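PDB 7DMB: putative methyltransferase from Emericella variicolor, which probably acts as a trans-acting methyltransferase in calbistrin biosynthesis, and is captured here with S-adenosyl-L-homocysteine bound. Local coordinates for residues H286-L291 / L332-R338; I262-V267 / N297-L301. All coordinates share one frame; numbering follows the deposited sequence.

Contact 1 (H286-L291 / L332-R338); sequences HATPCL and LGEADGR
R338 reaches across to segment 286-291 and grips a run of its carbonyls with the rim of the guanidinium. NH1 donates to H286 O at 2.9 Å, coming in tilted from the plane of that carbonyl, and has a further acceptor in P342 O. NH2 makes the shorter bond, 2.7 Å to T288 O, and lies in the carbonyl plane; a second, weak bond from NH2 goes to P289 O. L291 lies over one face of the same group, its CD2 3.6 Å from R338 CZ and offset toward the rim. A bend at chi3 (-81°) turns the end of the arginine chain so that NE makes a salt bridge to D336 OD2 at 3.0 Å, on the anti lone pair of that oxygen. On its syn side OD2 accepts the backbone N-H of L291 at 3.0 Å, from well out of the carboxylate plane, while R352 adds a further salt bridge from helix 346-355.

Packing is looser toward the exposed P289, whose CB points away from segment 332-338 although its carbonyl faces D336 CB. There L332 CD1 comes no closer than 3.9 Å to T288 O.

C290 is the N-cap of helix 291-301, so D336 binds an N-H of its first turn. Its carboxylate, held by two arginines and that N-H, is probably ionised; R338, which it holds in place, in turn bonds the carbonyls of H286 and T288, in the loop that brings T288 to the bound S-adenosyl-L-homocysteine.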
ATOM      1  N   HIS A 286       5.472  -1.033  -6.407  1.00 11.94           N
ATOM      2  CA  HIS A 286       4.688  -0.759  -7.611  1.00 14.89           C
ATOM      3  C   HIS A 286       4.857   0.677  -8.098  1.00 16.54           C
ATOM      4  O   HIS A 286       4.463   0.981  -9.232  1.00 16.12           O
ATOM      5  CB  HIS A 286       3.199  -1.070  -7.384  1.00 13.21           C
ATOM      6  CG  HIS A 286       2.483  -0.080  -6.516  1.00 15.19           C
ATOM      7  ND1 HIS A 286       1.900  -0.432  -5.317  1.00 14.27           N
ATOM      8  CD2 HIS A 286       2.231   1.241  -6.684  1.00 13.55           C
ATOM      9  CE1 HIS A 286       1.327   0.630  -4.781  1.00 15.67           C
ATOM     10  NE2 HIS A 286       1.518   1.659  -5.587  1.00 15.38           N
ATOM     11  N   ALA A 287       5.403   1.569  -7.257  1.00 14.88           N
ATOM     12  CA  ALA A 287       5.683   2.942  -7.665  1.00 17.00           C
ATOM     13  C   ALA A 287       6.972   3.070  -8.469  1.00 16.47           C
ATOM     14  O   ALA A 287       7.256   4.152  -8.995  1.00 21.46           O
ATOM     15  CB  ALA A 287       5.745   3.867  -6.441  1.00 16.31           C
ATOM     16  N   THR A 288       7.728   2.018  -8.597  1.00 14.51           N
ATOM     17  CA  THR A 288       8.954   2.066  -9.372  1.00 18.03           C
ATOM     18  C   THR A 288       8.668   1.708 -10.825  1.00 17.72           C
ATOM     19  O   THR A 288       7.666   1.046 -11.123  1.00 18.16           O
ATOM     20  CB  THR A 288       9.988   1.115  -8.765  1.00 16.14           C
ATOM     21  OG1 THR A 288       9.596  -0.248  -8.992  1.00 14.82           O
ATOM     22  CG2 THR A 288      10.095   1.362  -7.273  1.00 14.09           C
ATOM     23  N   PRO A 289       9.526   2.152 -11.759  1.00 16.01           N
ATOM     24  CA  PRO A 289       9.201   1.990 -13.188  1.00 17.55           C
ATOM     25  C   PRO A 289       9.367   0.574 -13.719  1.00 17.73           C
ATOM     26  O   PRO A 289       8.668   0.197 -14.672  1.00 21.06           O
ATOM     27  CB  PRO A 289      10.150   2.977 -13.892  1.00 17.77           C
ATOM     28  CG  PRO A 289      11.175   3.355 -12.890  1.00 17.40           C
ATOM     29  CD  PRO A 289      10.581   3.155 -11.531  1.00 18.44           C
ATOM     30  N   CYS A 290      10.239  -0.236 -13.135  1.00 18.79           N
ATOM     31  CA  CYS A 290      10.531  -1.538 -13.718  1.00 17.84           C
ATOM     32  C   CYS A 290      10.669  -2.521 -12.562  1.00 17.20           C
ATOM     33  O   CYS A 290      11.643  -2.464 -11.810  1.00 16.88           O
ATOM     34  CB  CYS A 290      11.812  -1.460 -14.566  1.00 15.93           C
ATOM     35  SG  CYS A 290      12.436  -3.026 -15.192  1.00 20.69           S
ATOM     36  N   LEU A 291       9.690  -3.406 -12.399  1.00 17.33           N
ATOM     37  CA  LEU A 291       9.644  -4.206 -11.178  1.00 15.74           C
ATOM     38  C   LEU A 291      10.827  -5.162 -11.085  1.00 17.41           C
ATOM     39  O   LEU A 291      11.354  -5.394  -9.991  1.00 18.72           O
ATOM     40  CB  LEU A 291       8.327  -4.976 -11.084  1.00 14.04           C
ATOM     41  CG  LEU A 291       7.075  -4.110 -11.043  1.00 14.92           C
ATOM     42  CD1 LEU A 291       5.888  -4.971 -10.742  1.00 12.39           C
ATOM     43  CD2 LEU A 291       7.240  -2.988  -9.997  1.00 17.69           C
ATOM     44  N   LEU A 332       2.109   5.365 -15.264  1.00 28.77           N
ATOM     45  CA  LEU A 332       3.204   4.524 -15.716  1.00 30.12           C
ATOM     46  C   LEU A 332       2.792   3.054 -15.627  1.00 28.93           C
ATOM     47  O   LEU A 332       1.831   2.691 -14.939  1.00 27.88           O
ATOM     48  CB  LEU A 332       4.480   4.796 -14.900  1.00 28.80           C
ATOM     49  CG  LEU A 332       4.691   4.389 -13.428  1.00 36.05           C
ATOM     50  CD1 LEU A 332       4.870   2.886 -13.188  1.00 32.70           C
ATOM     51  CD2 LEU A 332       5.891   5.140 -12.862  1.00 35.96           C
ATOM     52  N   GLY A 333       3.539   2.201 -16.331  1.00 27.95           N
ATOM     53  CA  GLY A 333       3.293   0.771 -16.281  1.00 27.25           C
ATOM     54  C   GLY A 333       3.321   0.077 -17.634  1.00 24.93           C
ATOM     55  O   GLY A 333       3.689  -1.100 -17.721  1.00 22.09           O
ATOM     56  N   GLU A 334       2.933   0.792 -18.694  1.00 23.74           N
ATOM     57  CA  GLU A 334       2.814   0.170 -20.012  1.00 28.48           C
ATOM     58  C   GLU A 334       4.162  -0.308 -20.546  1.00 25.88           C
ATOM     59  O   GLU A 334       4.218  -1.356 -21.189  1.00 18.73           O
ATOM     60  CB  GLU A 334       2.140   1.130 -21.004  1.00 32.57           C
ATOM     61  CG  GLU A 334       0.605   1.092 -20.955  1.00 44.84           C
ATOM     62  CD  GLU A 334      -0.043   2.257 -20.239  1.00 45.81           C
ATOM     63  OE1 GLU A 334      -1.243   2.442 -20.466  1.00 43.69           O
ATOM     64  OE2 GLU A 334       0.598   2.953 -19.430  1.00 41.44           O
ATOM     65  N   ALA A 335       5.255   0.420 -20.284  1.00 23.50           N
ATOM     66  CA  ALA A 335       6.587  -0.044 -20.673  1.00 28.75           C
ATOM     67  C   ALA A 335       7.127  -1.148 -19.760  1.00 27.61           C
ATOM     68  O   ALA A 335       8.224  -1.678 -20.017  1.00 28.98           O
ATOM     69  CB  ALA A 335       7.585   1.126 -20.703  1.00 28.91           C
ATOM     70  N   ASP A 336       6.393  -1.495 -18.704  1.00 23.26           N
ATOM     71  CA  ASP A 336       6.788  -2.514 -17.736  1.00 22.36           C
ATOM     72  C   ASP A 336       5.731  -3.610 -17.641  1.00 20.47           C
ATOM     73  O   ASP A 336       5.571  -4.252 -16.596  1.00 15.78           O
ATOM     74  CB  ASP A 336       7.036  -1.895 -16.360  1.00 18.09           C
ATOM     75  CG  ASP A 336       7.818  -2.812 -15.446  1.00 20.29           C
ATOM     76  OD1 ASP A 336       8.849  -3.339 -15.905  1.00 22.01           O
ATOM     77  OD2 ASP A 336       7.400  -3.024 -14.281  1.00 17.14           O
ATOM     78  N   GLY A 337       4.989  -3.818 -18.726  1.00 19.41           N
ATOM     79  CA  GLY A 337       4.014  -4.890 -18.757  1.00 20.39           C
ATOM     80  C   GLY A 337       2.870  -4.691 -17.795  1.00 20.26           C
ATOM     81  O   GLY A 337       2.286  -5.674 -17.329  1.00 20.23           O
ATOM     82  N   ARG A 338       2.545  -3.435 -17.475  1.00 20.72           N
ATOM     83  CA  ARG A 338       1.534  -3.075 -16.485  1.00 22.51           C
ATOM     84  C   ARG A 338       0.641  -1.993 -17.092  1.00 24.76           C
ATOM     85  O   ARG A 338       0.550  -0.867 -16.600  1.00 22.97           O
ATOM     86  CB  ARG A 338       2.177  -2.591 -15.183  1.00 17.36           C
ATOM     87  CG  ARG A 338       2.998  -3.647 -14.453  1.00 14.68           C
ATOM     88  CD  ARG A 338       3.512  -3.108 -13.112  1.00 14.66           C
ATOM     89  NE  ARG A 338       4.717  -2.290 -13.266  1.00 13.21           N
ATOM     90  CZ  ARG A 338       5.111  -1.351 -12.409  1.00 17.28           C
ATOM     91  NH1 ARG A 338       4.398  -1.088 -11.329  1.00 19.29           N
ATOM     92  NH2 ARG A 338       6.227  -0.664 -12.630  1.00 20.39           N
TER

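Contact 2 (I262-V267 / N297-L301); sequences ISKDPV and NVRTL. With SAH (S-adenosyl-L-homocysteine), chain C.
The side-chain amide of N297 lies with one face against segment 262-267: K264 O, D265 CA and P266 CD all sit over that face, CD being 3.7 Å from OD1. At its edge, ND2 donates to I262 O at 2.9 Å, with the acceptor in the amide plane although the donor stands above the plane of the carbonyl. A water, also at the edge, accepts from ND2 and donates to S263 O. The adenine of S-adenosyl-L-homocysteine offers its edge to the same loop, N1 accepting from I262 N at 3.1 Å, while I262 CG2 lies off the ring plane beyond that rim.

With CG1 anti to its backbone N (chi1 -163°), I262 sends its longer branch to the helix, where CG1 meets V298 CG2 at 3.8 Å and CD1 meets N297 CB. Backbone on the adenine, side chain on helix 291-301, I262 thus joins the cofactor-binding loop to that helix. P266 CB packs on L301 CD2, also at 3.8 Å; farther out, V267 touches T300 through methyls.

This end of helix 291-301 rests on the central sheet, V298 against V279 and F358, L301 against L203 and Y276, while I262 also touches I205 of strand 200-205.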
ATOM      1  N   ILE A 262      15.077   2.550  -4.537  1.00 14.05           N
ATOM      2  CA  ILE A 262      15.200   1.124  -4.856  1.00 12.95           C
ATOM      3  C   ILE A 262      15.142   0.847  -6.353  1.00 17.03           C
ATOM      4  O   ILE A 262      15.475  -0.273  -6.778  1.00 19.81           O
ATOM      5  CB  ILE A 262      14.138   0.315  -4.083  1.00 13.06           C
ATOM      6  CG1 ILE A 262      14.478  -1.188  -4.037  1.00 14.35           C
ATOM      7  CG2 ILE A 262      12.740   0.548  -4.662  1.00 12.62           C
ATOM      8  CD1 ILE A 262      15.822  -1.540  -3.416  1.00 13.29           C
ATOM      9  N   SER A 263      14.772   1.833  -7.177  1.00 17.16           N
ATOM     10  CA  SER A 263      14.867   1.642  -8.624  1.00 17.58           C
ATOM     11  C   SER A 263      16.303   1.684  -9.143  1.00 21.28           C
ATOM     12  O   SER A 263      16.510   1.427 -10.331  1.00 18.91           O
ATOM     13  CB  SER A 263      14.023   2.684  -9.385  1.00 19.20           C
ATOM     14  OG  SER A 263      14.488   4.022  -9.223  1.00 13.94           O
ATOM     15  N   LYS A 264      17.286   1.984  -8.292  1.00 19.18           N
ATOM     16  CA  LYS A 264      18.678   2.118  -8.692  1.00 18.55           C
ATOM     17  C   LYS A 264      19.557   1.313  -7.748  1.00 18.92           C
ATOM     18  O   LYS A 264      19.139   0.937  -6.650  1.00 16.86           O
ATOM     19  CB  LYS A 264      19.134   3.581  -8.692  1.00 19.94           C
ATOM     20  CG  LYS A 264      18.418   4.429  -9.719  1.00 23.84           C
ATOM     21  CD  LYS A 264      18.707   5.902  -9.512  1.00 22.08           C
ATOM     22  CE  LYS A 264      17.729   6.737 -10.318  1.00 21.60           C
ATOM     23  NZ  LYS A 264      18.402   7.580 -11.326  1.00 29.21           N
ATOM     24  N   ASP A 265      20.793   1.068  -8.184  1.00 21.00           N
ATOM     25  CA  ASP A 265      21.711   0.208  -7.445  1.00 21.06           C
ATOM     26  C   ASP A 265      21.902   0.715  -6.012  1.00 17.64           C
ATOM     27  O   ASP A 265      22.336   1.864  -5.817  1.00 19.99           O
ATOM     28  CB  ASP A 265      23.065   0.123  -8.150  1.00 14.31           C
ATOM     29  CG  ASP A 265      24.114  -0.543  -7.291  1.00 18.41           C
ATOM     30  OD1 ASP A 265      23.792  -1.552  -6.626  1.00 20.25           O
ATOM     31  OD2 ASP A 265      25.264  -0.057  -7.274  1.00 22.88           O
ATOM     32  N   PRO A 266      21.592  -0.096  -4.995  1.00 14.14           N
ATOM     33  CA  PRO A 266      21.796   0.363  -3.615  1.00 13.75           C
ATOM     34  C   PRO A 266      23.258   0.459  -3.209  1.00 16.36           C
ATOM     35  O   PRO A 266      23.598   1.341  -2.403  1.00 16.88           O
ATOM     36  CB  PRO A 266      21.029  -0.666  -2.772  1.00 15.92           C
ATOM     37  CG  PRO A 266      20.732  -1.797  -3.660  1.00 19.68           C
ATOM     38  CD  PRO A 266      20.830  -1.352  -5.072  1.00 16.90           C
ATOM     39  N   VAL A 267      24.138  -0.395  -3.745  1.00 17.67           N
ATOM     40  CA  VAL A 267      25.555  -0.322  -3.381  1.00 13.78           C
ATOM     41  C   VAL A 267      26.129   1.048  -3.732  1.00 17.30           C
ATOM     42  O   VAL A 267      26.857   1.657  -2.935  1.00 19.92           O
ATOM     43  CB  VAL A 267      26.355  -1.455  -4.048  1.00 16.20           C
ATOM     44  CG1 VAL A 267      27.826  -1.456  -3.521  1.00 13.57           C
ATOM     45  CG2 VAL A 267      25.696  -2.803  -3.803  1.00 14.28           C
ATOM     46  N   ASN A 297      17.373  -5.144  -7.252  1.00 14.33           N
ATOM     47  CA  ASN A 297      18.024  -4.268  -6.284  1.00 16.15           C
ATOM     48  C   ASN A 297      17.683  -4.678  -4.857  1.00 17.37           C
ATOM     49  O   ASN A 297      18.540  -4.583  -3.969  1.00 14.13           O
ATOM     50  CB  ASN A 297      17.648  -2.811  -6.547  1.00 11.61           C
ATOM     51  CG  ASN A 297      18.303  -2.259  -7.809  1.00 20.10           C
ATOM     52  OD1 ASN A 297      19.369  -2.728  -8.233  1.00 18.07           O
ATOM     53  ND2 ASN A 297      17.658  -1.272  -8.427  1.00 17.31           N
ATOM     54  N   VAL A 298      16.462  -5.179  -4.623  1.00 14.26           N
ATOM     55  CA  VAL A 298      16.150  -5.745  -3.311  1.00 15.00           C
ATOM     56  C   VAL A 298      17.026  -6.965  -3.033  1.00 15.70           C
ATOM     57  O   VAL A 298      17.516  -7.150  -1.914  1.00 16.69           O
ATOM     58  CB  VAL A 298      14.654  -6.088  -3.209  1.00 13.25           C
ATOM     59  CG1 VAL A 298      14.381  -6.865  -1.928  1.00 17.49           C
ATOM     60  CG2 VAL A 298      13.806  -4.827  -3.241  1.00 15.27           C
ATOM     61  N   ARG A 299      17.230  -7.822  -4.041  1.00 18.07           N
ATOM     62  CA  ARG A 299      18.023  -9.034  -3.841  1.00 18.20           C
ATOM     63  C   ARG A 299      19.477  -8.703  -3.523  1.00 17.07           C
ATOM     64  O   ARG A 299      20.114  -9.378  -2.700  1.00 17.24           O
ATOM     65  CB  ARG A 299      17.955  -9.929  -5.082  1.00 17.64           C
ATOM     66  CG  ARG A 299      18.758 -11.235  -4.929  1.00 19.62           C
ATOM     67  CD  ARG A 299      19.270 -11.734  -6.263  1.00 29.07           C
ATOM     68  NE  ARG A 299      19.272 -13.194  -6.358  1.00 34.31           N
ATOM     69  CZ  ARG A 299      20.355 -13.956  -6.206  1.00 38.22           C
ATOM     70  NH1 ARG A 299      21.533 -13.398  -5.932  1.00 42.82           N
ATOM     71  NH2 ARG A 299      20.256 -15.277  -6.313  1.00 29.35           N
ATOM     72  N   THR A 300      20.019  -7.675  -4.178  1.00 16.74           N
ATOM     73  CA  THR A 300      21.380  -7.229  -3.884  1.00 21.88           C
ATOM     74  C   THR A 300      21.568  -6.963  -2.394  1.00 19.03           C
ATOM     75  O   THR A 300      22.616  -7.292  -1.825  1.00 19.90           O
ATOM     76  CB  THR A 300      21.700  -5.977  -4.711  1.00 15.76           C
ATOM     77  OG1 THR A 300      21.809  -6.348  -6.090  1.00 12.85           O
ATOM     78  CG2 THR A 300      22.993  -5.322  -4.266  1.00 14.13           C
ATOM     79  N   LEU A 301      20.544  -6.397  -1.737  1.00 18.51           N
ATOM     80  CA  LEU A 301      20.635  -6.078  -0.315  1.00 18.67           C
ATOM     81  C   LEU A 301      20.567  -7.313   0.581  1.00 20.04           C
ATOM     82  O   LEU A 301      21.064  -7.266   1.717  1.00 16.21           O
ATOM     83  CB  LEU A 301      19.522  -5.094   0.077  1.00 16.66           C
ATOM     84  CG  LEU A 301      19.653  -3.667  -0.459  1.00 20.52           C
ATOM     85  CD1 LEU A 301      18.336  -2.913  -0.384  1.00 16.79           C
ATOM     86  CD2 LEU A 301      20.743  -2.904   0.306  1.00 22.72           C
TER
HETATM   87  N   SAH C 401       5.068   2.626   3.196  1.00 15.46           N
HETATM   88  CA  SAH C 401       4.199   3.820   3.009  1.00 14.67           C
HETATM   89  CB  SAH C 401       2.955   3.495   2.175  1.00 15.20           C
HETATM   90  CG  SAH C 401       3.225   3.496   0.685  1.00 17.36           C
HETATM   91  SD  SAH C 401       3.549   5.144  -0.014  1.00 20.33           S
HETATM   92  C   SAH C 401       3.778   4.358   4.379  1.00 17.36           C
HETATM   93  O   SAH C 401       3.788   5.599   4.515  1.00 17.92           O
HETATM   94  OXT SAH C 401       3.486   3.516   5.262  1.00 15.90           O
HETATM   95  C5' SAH C 401       5.003   4.804  -1.039  1.00 18.53           C
HETATM   96  C4' SAH C 401       6.284   5.277  -0.385  1.00 17.74           C
HETATM   97  O4' SAH C 401       7.410   4.806  -1.166  1.00 14.96           O
HETATM   98  C3' SAH C 401       6.415   6.800  -0.306  1.00 16.97           C
HETATM   99  O3' SAH C 401       6.828   7.169   1.003  1.00 18.10           O
HETATM  100  C2' SAH C 401       7.454   7.119  -1.387  1.00 16.11           C
HETATM  101  O2' SAH C 401       8.244   8.260  -1.132  1.00 17.30           O
HETATM  102  C1' SAH C 401       8.313   5.862  -1.381  1.00 15.98           C
HETATM  103  N9  SAH C 401       8.984   5.628  -2.655  1.00 13.67           N
HETATM  104  C8  SAH C 401       8.483   5.941  -3.893  1.00 16.71           C
HETATM  105  N7  SAH C 401       9.280   5.618  -4.878  1.00 11.81           N
HETATM  106  C5  SAH C 401      10.389   5.067  -4.254  1.00 14.15           C
HETATM  107  C6  SAH C 401      11.589   4.533  -4.762  1.00 15.14           C
HETATM  108  N6  SAH C 401      11.880   4.479  -6.058  1.00 11.64           N
HETATM  109  N1  SAH C 401      12.491   4.061  -3.865  1.00 14.53           N
HETATM  110  C2  SAH C 401      12.189   4.123  -2.562  1.00 11.65           C
HETATM  111  N3  SAH C 401      11.095   4.597  -1.973  1.00 15.63           N
HETATM  112  C4  SAH C 401      10.218   5.064  -2.881  1.00 12.32           C
HETATM  113  O   HOH W   1      18.770  -0.647 -11.009  1.00 22.94           O

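How the contacts relate
Along the chain the segments alternate: 262-267, 286-291, 297-301, then 332-338. Helix 291-301 joins the two contacts: its first residue belongs to contact 1 and residues 297-301 to contact 2; the centres of the two contacts lie about 17 Å apart. They also touch directly, T288 CG2 packing on I262 CG2 at 3.8 Å. The loops after strands 255-259 and 276-282 thus meet beside the bound S-adenosyl-L-homocysteine, which both T288 and I262 contact. The seven-stranded sheet, in order 3-2-1-4-5-7-6, is that of class I methyltransferases. Contact 1 ties this Rossmann-like core to the later loop before helix 346-355, whereas contact 2 stays within the core.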